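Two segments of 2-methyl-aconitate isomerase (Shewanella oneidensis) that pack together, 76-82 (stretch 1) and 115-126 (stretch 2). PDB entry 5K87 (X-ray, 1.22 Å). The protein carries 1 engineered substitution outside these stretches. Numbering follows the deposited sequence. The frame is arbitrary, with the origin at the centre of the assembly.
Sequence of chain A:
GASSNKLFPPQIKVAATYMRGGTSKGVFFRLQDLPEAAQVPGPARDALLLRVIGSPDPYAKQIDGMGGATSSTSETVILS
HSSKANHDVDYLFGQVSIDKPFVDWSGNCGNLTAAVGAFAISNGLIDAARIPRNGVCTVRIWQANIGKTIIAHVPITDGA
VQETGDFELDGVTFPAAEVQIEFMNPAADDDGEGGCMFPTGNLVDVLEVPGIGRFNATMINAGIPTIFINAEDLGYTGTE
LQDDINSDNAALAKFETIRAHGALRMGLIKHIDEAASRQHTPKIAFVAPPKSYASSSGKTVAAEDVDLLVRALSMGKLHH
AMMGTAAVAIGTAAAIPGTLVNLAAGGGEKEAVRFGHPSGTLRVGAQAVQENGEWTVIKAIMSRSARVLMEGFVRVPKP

Stretch 1 76-82: TVILSHS
Stretch 2, residues 115-126: AVGAFAISNGLI

A strand and a helix can pack without a single hydrogen bond between them, provided that side chains of the right shape fill the gap; 2-methyl-aconitate isomerase offers a compact example. Residues 76-81 form an extended strand, with phi from -153° to -117° and psi from 124° to 165° up to Ser 80, and -59°/141° at His 81. Residues 115-122 continue a helix, with phi near -60° and psi near -45° at 116-121, -68°/-34° at Ala 115 and -71°/-17° at Ser 122. Their axes approach to 9.5 Å and run in broadly the same direction, at a signed crossing angle of -47°. The register is set by Leu 79 CA, 7.3 Å from Ala 120 CA, and by His 81 CA, 5.5 Å from Leu 125 CA.

Strand alternation sets the CA-to-CB directions of residues 77 to 80. Val 77 (t) and Leu 79 point toward the second stretch, whereas Ile 78 (m, t) and Ser 80 (p) point away, though Ser 80 N still touches Leu 125 CD1 at 4.0 Å. Leu 79 is the centre of the contact. In its mt rotamer (-56°, -178°) both methyls of Leu 79 lie against Val 116 CG1 (CD2 at 3.9 Å, CD1 at 4.0 Å), and Leu 79 CD1 also reaches Phe 119 CD1 at 3.4 Å and Val 116 O at 3.8 Å. Val 116 O already accepts the helical bond from Ala 120 N (3.0 Å), so the methyl packs against a backbone whose polar needs are met. Val 116, at chi1 165° (t), also places CG2 4.1 Å from Val 77 CG1. One helical turn separates Val 116 from Phe 119, whose t rotamer (chi2 -80°) brings its ring to Leu 79.

Beyond Ser 122 the chain leaves the helix at Asn 123 (-123°/25°), whose m side chain turns back so that ND2 donates to Phe 119 O at 3.0 Å. Gly 124 follows at 75°/23°, a positive phi that favours glycine. Leu 125 N then bonds to Ala 120 O at 3.0 Å, holding the turn against the helix end.

This turn delivers Leu 125 (-99°/-2°) to the strand. Its CA-CB bond points sideways, but the mt rotamer (-61°, -179°) carries its end nearer: CD1 sits 3.7 Å from Leu 79 CB and CD2 lies over a face of the His 81 ring, 3.9 Å from the ring centroid and 12° off the normal. This CH-pi contact uses the weakly polarised methyl hydrogens against the aromatic cloud. His 81 also starts sideways; chi1 -66° (m) and chi2 -73° bring the ring in, with CE1 3.2 Å from Gly 124 O. The contact buries 361 Å², both sides summed, mostly by apolar side chains and with no hydrogen bond across it.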

# COMPACT_ATOMS: atom_id res chain seq x y z
N THR A 76 -13.62 -1.88 0.08
CA THR A 76 -14.50 -1.62 1.20
C THR A 76 -15.63 -2.63 1.23
O THR A 76 -16.04 -3.18 0.20
CB THR A 76 -15.09 -0.20 1.14
OG1 THR A 76 -15.85 -0.04 -0.08
CG2 THR A 76 -13.97 0.84 1.20
N VAL A 77 -16.14 -2.88 2.44
CA VAL A 77 -17.18 -3.87 2.65
C VAL A 77 -18.19 -3.31 3.65
O VAL A 77 -17.81 -2.76 4.69
CB VAL A 77 -16.58 -5.17 3.23
CG1 VAL A 77 -17.67 -6.15 3.64
CG2 VAL A 77 -15.62 -5.82 2.23
N ILE A 78 -19.48 -3.45 3.33
CA ILE A 78 -20.54 -3.08 4.25
C ILE A 78 -21.39 -4.31 4.53
O ILE A 78 -21.90 -4.94 3.60
CB ILE A 78 -21.42 -1.95 3.69
CG1 ILE A 78 -20.59 -0.68 3.50
CG2 ILE A 78 -22.62 -1.68 4.61
CD1 ILE A 78 -21.30 0.39 2.70
N LEU A 79 -21.52 -4.65 5.81
CA LEU A 79 -22.28 -5.83 6.22
C LEU A 79 -23.46 -5.43 7.08
O LEU A 79 -23.39 -4.45 7.83
CB LEU A 79 -21.38 -6.78 7.02
CG LEU A 79 -20.12 -7.22 6.27
CD1 LEU A 79 -19.28 -8.21 7.06
CD2 LEU A 79 -20.47 -7.82 4.92
N SER A 80 -24.54 -6.20 6.99
CA SER A 80 -25.76 -5.94 7.74
C SER A 80 -26.49 -7.25 7.98
O SER A 80 -26.20 -8.26 7.34
CB SER A 80 -26.65 -5.00 6.96
OG SER A 80 -26.91 -5.52 5.66
N HIS A 81 -27.45 -7.23 8.90
CA HIS A 81 -28.37 -8.35 9.08
C HIS A 81 -29.11 -8.62 7.79
O HIS A 81 -29.52 -7.70 7.10
CB HIS A 81 -29.42 -8.03 10.14
CG HIS A 81 -28.88 -7.87 11.52
ND1 HIS A 81 -28.45 -8.93 12.28
CD2 HIS A 81 -28.72 -6.77 12.29
CE1 HIS A 81 -28.03 -8.49 13.45
NE2 HIS A 81 -28.18 -7.18 13.49
N SER A 82 -29.31 -9.90 7.48
CA SER A 82 -30.03 -10.26 6.28
C SER A 82 -31.53 -10.39 6.51
O SER A 82 -31.97 -10.82 7.57
CB SER A 82 -29.51 -11.57 5.71
OG SER A 82 -30.09 -11.82 4.44
N ALA A 115 -13.18 -13.10 5.47
CA ALA A 115 -13.22 -11.99 6.42
C ALA A 115 -14.65 -11.53 6.69
O ALA A 115 -14.96 -11.13 7.81
CB ALA A 115 -12.35 -10.84 5.94
N VAL A 116 -15.52 -11.61 5.69
CA VAL A 116 -16.93 -11.30 5.89
C VAL A 116 -17.54 -12.22 6.94
O VAL A 116 -18.24 -11.77 7.84
CB VAL A 116 -17.71 -11.42 4.56
CG1 VAL A 116 -19.21 -11.46 4.80
CG2 VAL A 116 -17.33 -10.28 3.63
N GLY A 117 -17.25 -13.52 6.83
CA GLY A 117 -17.78 -14.47 7.79
C GLY A 117 -17.31 -14.16 9.20
O GLY A 117 -18.10 -14.14 10.14
N ALA A 118 -16.00 -13.93 9.34
CA ALA A 118 -15.43 -13.60 10.64
C ALA A 118 -15.99 -12.30 11.20
O ALA A 118 -16.33 -12.23 12.39
CB ALA A 118 -13.92 -13.52 10.53
N PHE A 119 -16.08 -11.27 10.36
CA PHE A 119 -16.58 -9.98 10.81
C PHE A 119 -18.01 -10.10 11.32
O PHE A 119 -18.37 -9.55 12.36
CB PHE A 119 -16.50 -8.94 9.69
CG PHE A 119 -16.97 -7.56 10.10
CD1 PHE A 119 -18.33 -7.25 10.16
CD2 PHE A 119 -16.06 -6.57 10.44
CE1 PHE A 119 -18.76 -5.98 10.54
CE2 PHE A 119 -16.50 -5.30 10.81
CZ PHE A 119 -17.84 -5.01 10.85
N ALA A 120 -18.83 -10.83 10.58
CA ALA A 120 -20.23 -10.98 10.95
C ALA A 120 -20.37 -11.64 12.32
O ALA A 120 -21.16 -11.18 13.16
CB ALA A 120 -20.96 -11.78 9.90
N ILE A 121 -19.61 -12.70 12.56
CA ILE A 121 -19.62 -13.38 13.85
C ILE A 121 -19.17 -12.43 14.96
O ILE A 121 -19.81 -12.33 16.01
CB ILE A 121 -18.72 -14.61 13.82
CG1 ILE A 121 -19.32 -15.68 12.90
CG2 ILE A 121 -18.52 -15.16 15.25
CD1 ILE A 121 -18.33 -16.71 12.45
N SER A 122 -18.07 -11.73 14.73
CA SER A 122 -17.47 -10.88 15.74
C SER A 122 -18.27 -9.63 16.05
O SER A 122 -18.03 -9.00 17.08
CB SER A 122 -16.06 -10.50 15.32
OG SER A 122 -15.25 -11.66 15.22
N ASN A 123 -19.20 -9.26 15.18
CA ASN A 123 -19.89 -7.98 15.31
C ASN A 123 -21.40 -8.07 15.41
O ASN A 123 -22.11 -7.14 15.07
CB ASN A 123 -19.46 -7.04 14.18
CG ASN A 123 -18.04 -6.56 14.36
OD1 ASN A 123 -17.78 -5.63 15.13
ND2 ASN A 123 -17.09 -7.23 13.71
N GLY A 124 -21.88 -9.22 15.88
CA GLY A 124 -23.28 -9.33 16.25
C GLY A 124 -24.25 -9.44 15.10
O GLY A 124 -25.44 -9.14 15.26
N LEU A 125 -23.79 -9.90 13.94
CA LEU A 125 -24.66 -9.99 12.77
C LEU A 125 -25.18 -11.40 12.55
O LEU A 125 -25.97 -11.63 11.64
CB LEU A 125 -23.94 -9.47 11.52
CG LEU A 125 -23.51 -8.01 11.61
CD1 LEU A 125 -22.83 -7.59 10.31
CD2 LEU A 125 -24.71 -7.13 11.90
N ILE A 126 -24.76 -12.33 13.39
CA ILE A 126 -25.16 -13.73 13.27
C ILE A 126 -25.98 -14.17 14.48
O ILE A 126 -25.52 -14.00 15.61
CB ILE A 126 -23.94 -14.67 13.15
CG1 ILE A 126 -22.96 -14.19 12.07
CG2 ILE A 126 -24.40 -16.11 12.91
CD1 ILE A 126 -23.51 -14.25 10.67